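Local coordinates for protein 2-hydroxyethylphosphonate dioxygenase (Streptomyces viridochromogenes, PDB 4YAR) that converts 2-hydroxyethylphosphonate to hydroxymethylphosphonate and formate with molecular oxygen at a non-heme iron centre, a step in the biosynthesis of the herbicidal antibiotic bialaphos, at residues 71-76 and 386-391; 128-133 and 176-181; 240-245 and 281-286; 360-365 and 399-404. The protein carries 1 engineered substitution. All coordinates share one frame; numbering follows the deposited sequence.

Contact 1. Residues 71-76 and 386-391; sequences LTVVHK and AWTGPF. With CD (cadmium ion), chain D.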
# COMPACT_ATOMS: atom_id res chain seq x y z
N LEU A 71 -9.60 -15.68 1.57
CA LEU A 71 -9.45 -15.31 0.16
C LEU A 71 -8.04 -15.58 -0.21
O LEU A 71 -7.15 -15.31 0.57
CB LEU A 71 -9.75 -13.81 -0.11
CG LEU A 71 -11.17 -13.49 -0.59
CD1 LEU A 71 -12.23 -14.25 0.18
CD2 LEU A 71 -11.34 -11.98 -0.49
N THR A 72 -7.84 -16.03 -1.43
CA THR A 72 -6.51 -16.21 -1.99
C THR A 72 -6.40 -15.41 -3.29
O THR A 72 -5.47 -14.64 -3.46
CB THR A 72 -6.21 -17.69 -2.30
OG1 THR A 72 -7.25 -18.19 -3.17
CG2 THR A 72 -6.25 -18.48 -1.05
N VAL A 73 -7.29 -15.66 -4.23
CA VAL A 73 -7.24 -15.05 -5.57
C VAL A 73 -8.64 -14.63 -5.94
O VAL A 73 -9.60 -15.36 -5.69
CB VAL A 73 -6.67 -15.95 -6.63
CG1 VAL A 73 -6.86 -15.36 -8.07
CG2 VAL A 73 -5.21 -16.17 -6.36
N VAL A 74 -8.75 -13.42 -6.52
CA VAL A 74 -10.01 -12.89 -7.08
C VAL A 74 -9.66 -12.53 -8.51
O VAL A 74 -8.54 -12.03 -8.76
CB VAL A 74 -10.43 -11.61 -6.33
CG1 VAL A 74 -11.59 -10.95 -7.05
CG2 VAL A 74 -10.77 -11.99 -4.88
N HIS A 75 -10.55 -12.81 -9.46
CA HIS A 75 -10.27 -12.50 -10.88
C HIS A 75 -11.52 -11.90 -11.57
O HIS A 75 -12.64 -12.01 -11.04
CB HIS A 75 -9.74 -13.72 -11.60
CG HIS A 75 -10.59 -14.92 -11.41
ND1 HIS A 75 -11.78 -15.10 -12.08
CD2 HIS A 75 -10.43 -16.01 -10.61
CE1 HIS A 75 -12.33 -16.24 -11.69
NE2 HIS A 75 -11.54 -16.79 -10.78
N LYS A 76 -11.30 -11.21 -12.68
CA LYS A 76 -12.32 -10.43 -13.36
C LYS A 76 -12.05 -10.48 -14.82
O LYS A 76 -10.93 -10.18 -15.26
CB LYS A 76 -12.30 -8.96 -12.89
CG LYS A 76 -13.46 -8.14 -13.42
CD LYS A 76 -13.51 -6.82 -12.68
CE LYS A 76 -14.69 -5.98 -13.09
NZ LYS A 76 -14.83 -4.85 -12.13
N ALA A 386 -6.46 -9.92 -12.10
CA ALA A 386 -6.53 -10.66 -10.88
C ALA A 386 -5.92 -9.94 -9.67
O ALA A 386 -5.13 -8.99 -9.83
CB ALA A 386 -5.87 -11.98 -11.08
N TRP A 387 -6.25 -10.47 -8.48
CA TRP A 387 -5.67 -10.00 -7.20
C TRP A 387 -5.13 -11.19 -6.49
O TRP A 387 -5.80 -12.19 -6.49
CB TRP A 387 -6.73 -9.34 -6.37
CG TRP A 387 -6.36 -9.06 -4.99
CD1 TRP A 387 -5.76 -7.92 -4.53
CD2 TRP A 387 -6.55 -9.88 -3.84
NE1 TRP A 387 -5.57 -7.99 -3.21
CE2 TRP A 387 -6.04 -9.18 -2.75
CE3 TRP A 387 -7.08 -11.16 -3.62
CZ2 TRP A 387 -6.09 -9.70 -1.44
CZ3 TRP A 387 -7.08 -11.68 -2.33
CH2 TRP A 387 -6.61 -10.93 -1.28
N THR A 388 -3.95 -11.09 -5.88
CA THR A 388 -3.44 -12.19 -5.04
C THR A 388 -3.24 -11.67 -3.62
O THR A 388 -2.71 -10.58 -3.49
CB THR A 388 -2.17 -12.80 -5.59
OG1 THR A 388 -1.12 -11.86 -5.65
CG2 THR A 388 -2.39 -13.32 -7.08
N GLY A 389 -3.68 -12.44 -2.59
CA GLY A 389 -3.43 -12.11 -1.19
C GLY A 389 -1.94 -12.26 -0.88
O GLY A 389 -1.17 -12.82 -1.68
N PRO A 390 -1.50 -11.75 0.27
CA PRO A 390 -0.10 -11.89 0.69
C PRO A 390 0.28 -13.37 0.81
O PRO A 390 -0.51 -14.16 1.31
CB PRO A 390 -0.09 -11.23 2.06
CG PRO A 390 -1.23 -10.26 2.00
CD PRO A 390 -2.30 -10.98 1.26
N PHE A 391 1.48 -13.69 0.38
CA PHE A 391 2.04 -15.03 0.47
C PHE A 391 1.26 -16.12 -0.29
O PHE A 391 1.43 -17.31 0.01
CB PHE A 391 2.31 -15.38 1.92
CG PHE A 391 3.43 -14.58 2.50
CD1 PHE A 391 4.73 -14.86 2.14
CD2 PHE A 391 3.20 -13.49 3.34
CE1 PHE A 391 5.78 -14.14 2.64
CE2 PHE A 391 4.23 -12.74 3.81
CZ PHE A 391 5.55 -13.07 3.49
CD CD D . -12.93 -18.59 -9.71

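Contact 2. Residues 128-133 and 176-181; sequences GHLEPA and HPSYCP. Engineered in segment 176-181: H176 (natural residue Glu). With CD (cadmium ion), chain B; CD (cadmium ion), chain E.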
# COMPACT_ATOMS: atom_id res chain seq x y z
N GLY A 128 -7.39 15.95 -6.01
CA GLY A 128 -6.26 15.26 -5.30
C GLY A 128 -6.81 14.29 -4.26
O GLY A 128 -7.97 14.38 -3.91
N HIS A 129 -6.01 13.38 -3.75
CA HIS A 129 -6.45 12.42 -2.77
C HIS A 129 -5.25 12.02 -1.92
O HIS A 129 -4.12 12.22 -2.31
CB HIS A 129 -7.12 11.20 -3.43
CG HIS A 129 -6.44 10.69 -4.64
ND1 HIS A 129 -5.25 10.01 -4.58
CD2 HIS A 129 -6.81 10.68 -5.95
CE1 HIS A 129 -4.87 9.67 -5.80
NE2 HIS A 129 -5.80 10.07 -6.65
N LEU A 130 -5.49 11.51 -0.75
CA LEU A 130 -4.42 11.18 0.17
C LEU A 130 -3.49 10.13 -0.42
O LEU A 130 -2.27 10.24 -0.31
CB LEU A 130 -4.99 10.61 1.43
CG LEU A 130 -4.01 10.15 2.53
CD1 LEU A 130 -3.07 11.29 2.91
CD2 LEU A 130 -4.83 9.62 3.68
N GLU A 131 -4.09 9.13 -1.04
CA GLU A 131 -3.31 8.02 -1.57
C GLU A 131 -2.30 8.42 -2.64
O GLU A 131 -2.61 9.15 -3.63
CB GLU A 131 -4.22 6.92 -2.06
CG GLU A 131 -4.99 6.25 -0.96
CD GLU A 131 -6.14 7.08 -0.38
OE1 GLU A 131 -6.60 8.04 -1.04
OE2 GLU A 131 -6.53 6.74 0.75
N PRO A 132 -1.08 7.84 -2.51
CA PRO A 132 -0.10 7.97 -3.58
C PRO A 132 -0.50 6.97 -4.69
O PRO A 132 -1.26 6.04 -4.42
CB PRO A 132 1.19 7.55 -2.88
CG PRO A 132 0.78 6.60 -1.84
CD PRO A 132 -0.66 6.88 -1.48
N ALA A 133 -0.07 7.18 -5.92
CA ALA A 133 -0.39 6.23 -7.00
C ALA A 133 0.77 6.07 -7.98
O ALA A 133 1.52 7.00 -8.22
CB ALA A 133 -1.62 6.67 -7.74
N HIS A 176 2.72 9.63 -8.40
CA HIS A 176 1.97 10.81 -8.11
C HIS A 176 2.10 11.00 -6.61
O HIS A 176 1.94 10.06 -5.79
CB HIS A 176 0.52 10.64 -8.62
CG HIS A 176 -0.32 11.86 -8.46
ND1 HIS A 176 0.06 13.10 -8.92
CD2 HIS A 176 -1.53 12.03 -7.87
CE1 HIS A 176 -0.88 13.98 -8.61
NE2 HIS A 176 -1.87 13.34 -8.00
N PRO A 177 2.46 12.22 -6.22
CA PRO A 177 2.53 12.38 -4.79
C PRO A 177 1.13 12.52 -4.15
O PRO A 177 0.19 12.89 -4.82
CB PRO A 177 3.32 13.68 -4.63
CG PRO A 177 3.15 14.45 -5.89
CD PRO A 177 2.82 13.46 -6.96
N SER A 178 1.05 12.18 -2.88
CA SER A 178 -0.15 12.38 -2.08
C SER A 178 -0.68 13.83 -2.21
O SER A 178 0.08 14.75 -2.22
CB SER A 178 0.19 12.07 -0.64
OG SER A 178 -0.62 12.81 0.24
N TYR A 179 -1.99 13.95 -2.40
CA TYR A 179 -2.72 15.19 -2.44
C TYR A 179 -2.56 16.10 -3.64
O TYR A 179 -3.33 17.01 -3.77
CB TYR A 179 -2.60 15.96 -1.10
CG TYR A 179 -3.46 15.40 0.01
CD1 TYR A 179 -4.81 15.07 -0.21
CD2 TYR A 179 -2.96 15.28 1.31
CE1 TYR A 179 -5.62 14.58 0.81
CE2 TYR A 179 -3.75 14.80 2.34
CZ TYR A 179 -5.07 14.46 2.09
OH TYR A 179 -5.82 13.97 3.10
N CYS A 180 -1.64 15.77 -4.55
CA CYS A 180 -1.42 16.59 -5.74
C CYS A 180 -2.63 16.47 -6.66
O CYS A 180 -3.01 15.36 -7.03
CB CYS A 180 -0.16 16.13 -6.49
SG CYS A 180 0.52 17.36 -7.66
N PRO A 181 -3.27 17.60 -7.01
CA PRO A 181 -4.35 17.51 -7.99
C PRO A 181 -3.78 17.14 -9.35
O PRO A 181 -2.66 17.57 -9.67
CB PRO A 181 -4.89 18.93 -8.05
CG PRO A 181 -4.54 19.51 -6.73
CD PRO A 181 -3.19 18.95 -6.43
CD CD B . -5.95 9.81 -8.94
CD CD E . -8.46 8.22 0.39
O HOH W 1 -3.68 13.28 -5.23
O HOH W 2 -6.60 7.72 -8.85
O HOH W 3 -5.79 9.21 -11.34
O HOH W 4 -4.17 8.33 -8.54
O HOH W 5 -8.20 10.59 -8.96

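Contact 3. Residues 240-245 and 281-286; sequences ARRAHT and RALGFD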
# COMPACT_ATOMS: atom_id res chain seq x y z
N ALA A 240 12.04 13.50 26.00
CA ALA A 240 10.89 14.04 26.76
C ALA A 240 9.88 13.00 27.17
O ALA A 240 9.39 12.97 28.32
CB ALA A 240 10.23 15.18 26.00
N ARG A 241 9.64 12.05 26.26
CA ARG A 241 8.79 10.97 26.55
C ARG A 241 9.21 10.21 27.78
O ARG A 241 8.37 9.75 28.54
CB ARG A 241 8.66 10.02 25.35
CG ARG A 241 7.64 8.93 25.55
CD ARG A 241 6.35 9.26 24.90
NE ARG A 241 5.38 8.15 24.84
CZ ARG A 241 4.18 8.17 25.42
NH1 ARG A 241 3.87 9.15 26.26
NH2 ARG A 241 3.34 7.18 25.26
N ARG A 242 10.51 10.02 27.93
CA ARG A 242 11.12 9.28 28.98
C ARG A 242 11.62 10.11 30.14
O ARG A 242 12.38 9.62 30.96
CB ARG A 242 12.30 8.51 28.42
CG ARG A 242 11.86 7.48 27.34
CD ARG A 242 12.93 7.04 26.40
NE ARG A 242 12.38 5.94 25.58
CZ ARG A 242 11.56 6.09 24.55
NH1 ARG A 242 11.23 7.28 24.12
NH2 ARG A 242 11.10 5.01 23.92
N ALA A 243 11.16 11.35 30.22
CA ALA A 243 11.53 12.30 31.29
C ALA A 243 13.04 12.42 31.39
O ALA A 243 13.64 12.45 32.49
CB ALA A 243 10.92 11.88 32.61
N HIS A 244 13.62 12.50 30.21
CA HIS A 244 15.07 12.73 30.04
C HIS A 244 15.35 14.01 29.30
O HIS A 244 14.56 14.47 28.47
CB HIS A 244 15.74 11.55 29.31
CG HIS A 244 16.29 10.48 30.19
ND1 HIS A 244 15.77 9.20 30.23
CD2 HIS A 244 17.39 10.44 30.99
CE1 HIS A 244 16.45 8.45 31.07
NE2 HIS A 244 17.46 9.17 31.52
N THR A 245 16.56 14.57 29.54
CA THR A 245 17.12 15.65 28.75
C THR A 245 18.31 15.09 27.97
O THR A 245 18.74 13.98 28.24
CB THR A 245 17.68 16.82 29.64
OG1 THR A 245 18.74 16.31 30.49
CG2 THR A 245 16.52 17.41 30.51
N ARG A 281 19.70 1.58 23.12
CA ARG A 281 19.80 0.39 24.03
C ARG A 281 19.56 0.84 25.45
O ARG A 281 18.83 0.19 26.20
CB ARG A 281 21.22 -0.26 24.02
CG ARG A 281 21.55 -1.10 22.81
CD ARG A 281 22.72 -2.07 23.07
NE ARG A 281 23.28 -2.56 21.81
CZ ARG A 281 24.26 -2.00 21.10
NH1 ARG A 281 24.87 -0.88 21.51
NH2 ARG A 281 24.65 -2.57 19.96
N ALA A 282 20.18 1.96 25.82
CA ALA A 282 20.14 2.41 27.22
C ALA A 282 18.79 2.93 27.63
O ALA A 282 18.40 2.71 28.77
CB ALA A 282 21.17 3.48 27.45
N LEU A 283 18.12 3.65 26.74
CA LEU A 283 16.82 4.32 27.01
C LEU A 283 15.56 3.61 26.53
O LEU A 283 14.42 3.99 26.89
CB LEU A 283 16.85 5.71 26.38
CG LEU A 283 17.86 6.73 26.95
CD1 LEU A 283 17.08 8.04 27.12
CD2 LEU A 283 18.44 6.39 28.30
N GLY A 284 15.75 2.55 25.74
CA GLY A 284 14.61 1.74 25.33
C GLY A 284 13.92 2.27 24.08
O GLY A 284 12.69 2.33 24.03
N PHE A 285 14.68 2.66 23.06
CA PHE A 285 14.11 3.02 21.78
C PHE A 285 14.89 2.43 20.60
O PHE A 285 16.02 1.98 20.77
CB PHE A 285 13.91 4.56 21.63
CG PHE A 285 15.16 5.35 21.55
CD1 PHE A 285 15.86 5.48 20.36
CD2 PHE A 285 15.60 6.10 22.66
CE1 PHE A 285 17.02 6.23 20.30
CE2 PHE A 285 16.74 6.86 22.57
CZ PHE A 285 17.46 6.92 21.42
N ASP A 286 14.27 2.46 19.43
CA ASP A 286 14.88 1.93 18.20
C ASP A 286 15.56 3.05 17.41
O ASP A 286 14.94 3.97 16.88
CB ASP A 286 13.78 1.28 17.38
CG ASP A 286 14.31 0.55 16.15
OD1 ASP A 286 15.47 0.74 15.68
OD2 ASP A 286 13.54 -0.28 15.67
O HOH W 6 10.90 2.67 25.87

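Contact 4. Residues 360-365 and 399-404; sequences VTEGRL and TGTVLK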
# COMPACT_ATOMS: atom_id res chain seq x y z
N VAL A 360 -3.73 -8.11 -17.58
CA VAL A 360 -3.19 -8.69 -18.79
C VAL A 360 -3.28 -7.65 -19.92
O VAL A 360 -4.32 -7.05 -20.12
CB VAL A 360 -3.97 -9.95 -19.25
CG1 VAL A 360 -3.39 -10.48 -20.52
CG2 VAL A 360 -3.98 -11.03 -18.21
N THR A 361 -2.19 -7.44 -20.61
CA THR A 361 -2.13 -6.52 -21.74
C THR A 361 -1.91 -7.19 -23.08
O THR A 361 -2.26 -6.58 -24.10
CB THR A 361 -1.08 -5.47 -21.60
OG1 THR A 361 0.21 -6.07 -21.51
CG2 THR A 361 -1.33 -4.61 -20.33
N GLU A 362 -1.54 -8.44 -23.09
CA GLU A 362 -1.40 -9.21 -24.33
C GLU A 362 -1.47 -10.68 -24.05
O GLU A 362 -0.84 -11.18 -23.12
CB GLU A 362 -0.07 -8.93 -24.98
CG GLU A 362 -0.04 -9.26 -26.46
CD GLU A 362 1.39 -9.20 -26.96
OE1 GLU A 362 1.85 -8.07 -27.25
OE2 GLU A 362 2.04 -10.26 -27.00
N GLY A 363 -2.19 -11.40 -24.91
CA GLY A 363 -2.18 -12.85 -24.87
C GLY A 363 -3.33 -13.43 -24.08
O GLY A 363 -4.10 -12.73 -23.35
N ARG A 364 -3.49 -14.73 -24.20
CA ARG A 364 -4.49 -15.45 -23.37
C ARG A 364 -3.58 -16.17 -22.39
O ARG A 364 -2.90 -17.15 -22.78
CB ARG A 364 -5.37 -16.46 -24.15
CG ARG A 364 -6.33 -17.20 -23.23
CD ARG A 364 -7.35 -18.12 -23.90
NE ARG A 364 -8.35 -17.41 -24.68
CZ ARG A 364 -8.48 -17.46 -26.00
NH1 ARG A 364 -7.66 -18.20 -26.76
NH2 ARG A 364 -9.47 -16.79 -26.59
N LEU A 365 -3.52 -15.62 -21.17
CA LEU A 365 -2.65 -16.10 -20.10
C LEU A 365 -3.42 -16.91 -19.06
O LEU A 365 -4.64 -16.70 -18.81
CB LEU A 365 -1.91 -14.94 -19.41
CG LEU A 365 -0.99 -14.02 -20.27
CD1 LEU A 365 -0.25 -12.96 -19.43
CD2 LEU A 365 0.00 -14.88 -21.05
N THR A 399 1.78 -17.07 -23.45
CA THR A 399 2.64 -16.18 -24.15
C THR A 399 1.90 -14.86 -24.23
O THR A 399 0.87 -14.73 -24.86
CB THR A 399 2.92 -16.74 -25.57
OG1 THR A 399 3.69 -17.93 -25.40
CG2 THR A 399 3.73 -15.75 -26.41
N GLY A 400 2.44 -13.89 -23.53
CA GLY A 400 1.72 -12.67 -23.31
C GLY A 400 2.43 -11.81 -22.31
O GLY A 400 3.65 -11.95 -22.05
N THR A 401 1.70 -10.80 -21.88
CA THR A 401 2.24 -9.72 -21.06
C THR A 401 1.22 -9.40 -20.00
O THR A 401 -0.01 -9.32 -20.25
CB THR A 401 2.51 -8.42 -21.87
OG1 THR A 401 3.34 -8.73 -22.96
CG2 THR A 401 3.26 -7.35 -21.01
N VAL A 402 1.74 -9.14 -18.82
CA VAL A 402 0.90 -8.75 -17.75
C VAL A 402 1.56 -7.62 -16.98
O VAL A 402 2.79 -7.63 -16.80
CB VAL A 402 0.55 -9.98 -16.88
CG1 VAL A 402 1.77 -10.50 -16.13
CG2 VAL A 402 -0.52 -9.64 -15.86
N LEU A 403 0.76 -6.69 -16.46
CA LEU A 403 1.31 -5.66 -15.55
C LEU A 403 1.08 -6.13 -14.11
O LEU A 403 0.02 -6.68 -13.82
CB LEU A 403 0.60 -4.33 -15.79
CG LEU A 403 0.63 -3.68 -17.18
CD1 LEU A 403 0.20 -2.23 -17.18
CD2 LEU A 403 1.98 -3.83 -17.80
N LYS A 404 2.13 -6.00 -13.28
CA LYS A 404 2.10 -6.44 -11.91
C LYS A 404 2.23 -5.23 -11.01
O LYS A 404 3.28 -4.54 -10.97
CB LYS A 404 3.23 -7.41 -11.62
CG LYS A 404 3.38 -7.73 -10.15
CD LYS A 404 4.37 -8.87 -10.05
CE LYS A 404 4.57 -9.31 -8.61
NZ LYS A 404 4.52 -10.76 -8.61
O HOH W 7 2.91 -7.00 -25.03
O HOH W 8 -0.70 -17.83 -24.38

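Contact 1. Residues 71-76 and 386-391
V74 and W387 face each other as a hydrogen-bonded pair where the short strand 73-76 joins the edge of strand 385-388. The axes of 73-76 and 386-388 run antiparallel, 171° apart, with a closest approach of 4.6 Å. Both bonds of this pair are present: W387 N to V74 O at 2.8 Å and V74 N to W387 O at 3.2 Å. Beyond the strands, G389 N donates to T72 O at 3.0 Å, so the pairing outlasts the regular strand.

The tight part centres on W387, which has more of its surface covered across the contact than any other residue of the two segments. Its CG is anti to the backbone N (chi1 169°); the amide N of G389 lies over one face of the indole, offset toward the rim. V74 CG2 meets the six-membered ring 4.0 Å from W387 CE3, and L71 CB approaches W387 CZ3 at 4.1 Å. NE1 bonds to E355, while H357 meets the ring edge-to-face.

On the other face V73 and T388 lie side by side and touch through V73 CG2 and T388 CG2 at 4.1 Å, with W369 from strand 365-371 covering V73. The contact loosens toward H75 and K76, whose side-chain ends lead away from the second strand. H75 starts beside A386, and its NE2 binds a cadmium ion at 2.5 Å in the plane of the ring.

Chemically, then, the edge strand is attached by backbone bonds and one large apolar ring, while H75 turns its metal-binding nitrogen outward from the join.

Contact 2. Residues 128-133 and 176-181
H129 and Y179 belong to a loop-to-loop contact beside the metal centre: 128-133 leads into strand 133-140, and the loop of 176-181 follows strand 173-176 in the same sheet. Where the sheet begins, H176 N bonds to A133 O at 2.9 Å, nearly straight at 172°. Farther out, the type II turn from P177 to C180 presents Y179 N to H129 O at 2.7 Å, tilted 33° from the carbonyl plane.

The Y179 ring lies against the backbone of L130: CA of L130 sits over one face, 3.9 Å from the centroid and offset toward the rim, a CH-pi contact. The L130 side chain crosses the ring obliquely, and its CD1 comes within 3.6 Å of Y179 CE2. S178 OG adds a weak bond to L130 O. At the far end G128, with phi 89° and no side chain, lets its CA lie 3.7 Å from Y179 O.

These bonds hold the backbone from which H129 reaches the metal. Its NE2 binds a cadmium ion at 2.3 Å, joined by four waters and H182; H129 and H182 are two of the residues that bind iron in the enzyme. A weak bond from H129 ND1 to E131 O helps set the rotation of the ring that brings NE2 to the metal. Water 1 bridges H129 N to C180 O across the loops. H176, an engineered residue (Glu in nature) at a substrate-binding position, is modelled in two conformers.

Helix 204-210 covers L130 and Y179 through M207, and strand 192-198 packs against E131 and A133.

Contact 3. Residues 240-245 and 281-286
R242 and L283 each stand at the C-terminal end of a helix, their CA atoms 7.8 Å apart, so side chains must span the gap. Helix 231-241 closes in a Schellman motif: A243 has positive phi (54°), its N bonds to A240 O, and H244 N returns to L239 O. Helix 270-283 breaks off at G284, also with positive phi (87°).

The bridge is R242. Its CG lies anti to the carbonyl carbon, and the chain from CG to NE is extended, bringing the guanidinium to the carbonyls of L283, the last helical residue, and of G284 just beyond it. NE donates to L283 O at 3.1 Å, with the oxygen near the guanidinium plane; NH2 donates to G284 O at 3.1 Å, with the oxygen tilted from that plane. In both bonds the donor sits well above the carbonyl plane. Water 6 makes a second link, accepting from R242 NH2 and donating to G284 O at 2.6 Å. NH1 turns back to F238 O, so the guanidinium ties its own helix to the other. A positive group at a helix C terminus would probably be favoured by the helix dipole.

F285 CB lies over one face of the guanidinium, 3.7 Å from R242 NH2, its ring plane 75° from the guanidinium. Alongside, L283 and H244 reach tip to tip: L283 CD1 is over the imidazole face, 4.0 Å from the centroid.

The three side chains of L283, A249 and A252 pack the second helix onto helix 246-253, the first helix of the helix-turn-helix assigned by similarity; the whole is consistent with a Cro/C1-type helical domain.

Contact 4. Residues 360-365 and 399-404
T361 and E362 both face T401, a classic beta bulge in the antiparallel pairing of strands 355-362 and 400-407. The axes of 360-362 and 400-404 come within 4.5 Å and make an angle of 150°.

Among backbone bonds, T401 O carries the bulge: T361 N donates to it at 2.9 Å and E362 N weakly at 3.3 Å. The return bond is T401 N to E362 O, 2.9 Å. Beyond it both chains have glycine, and the CA atoms of G363 and G400 approach to 4.2 Å; G363 has phi 96°, and its CA makes a CA-H...O contact with T399 O.

Apolar contacts differ on the two faces. On that of V360 and V402, L365 folds in, its CG anti to the carbonyl carbon (chi1 -58°). Its CD2 lies 3.6 Å from G400 CA, and its CD1 is 4.0 Å from V402 CB. Elsewhere the side chains of T361 and L403 cross at about a right angle, CG2 of T361 3.8 Å from CG of L403.

Two waters complete the polar contacts. Water 7 donates to E362 OE1 and lies hydrogen-bonded to T401 OG1, while water 8 donates to R364 O and accepts from T399 N.

The chemistry implies a strand end whose extra residue is absorbed by one carbonyl held by a good bond and a weak one, with apolar packing on the buried face and water-mediated bonds toward the exposed E362 and T399.

How the contacts relate
From the N terminus, strand 73-76 opens contact 1, which closes only at 386-391 and so encloses most of the chain. Within that span contact 2 closes first, at 176-181, joining loops at the metal centre of the six-stranded sheet. Contact 3 follows in series, pinning two helix ends of the second helical domain, and lies about 35 Å from contact 2 between centres. Contact 4 opens inside contact 1 at 360-365 but closes beyond it at 399-404, so the two cross. Both belong to the seven-stranded sheet, where strands 385-388 and 355-362 are neighbours; their centres are about 17 Å apart, without touching. Contact 1 thus adds an N-terminal strand to the C-terminal sheet.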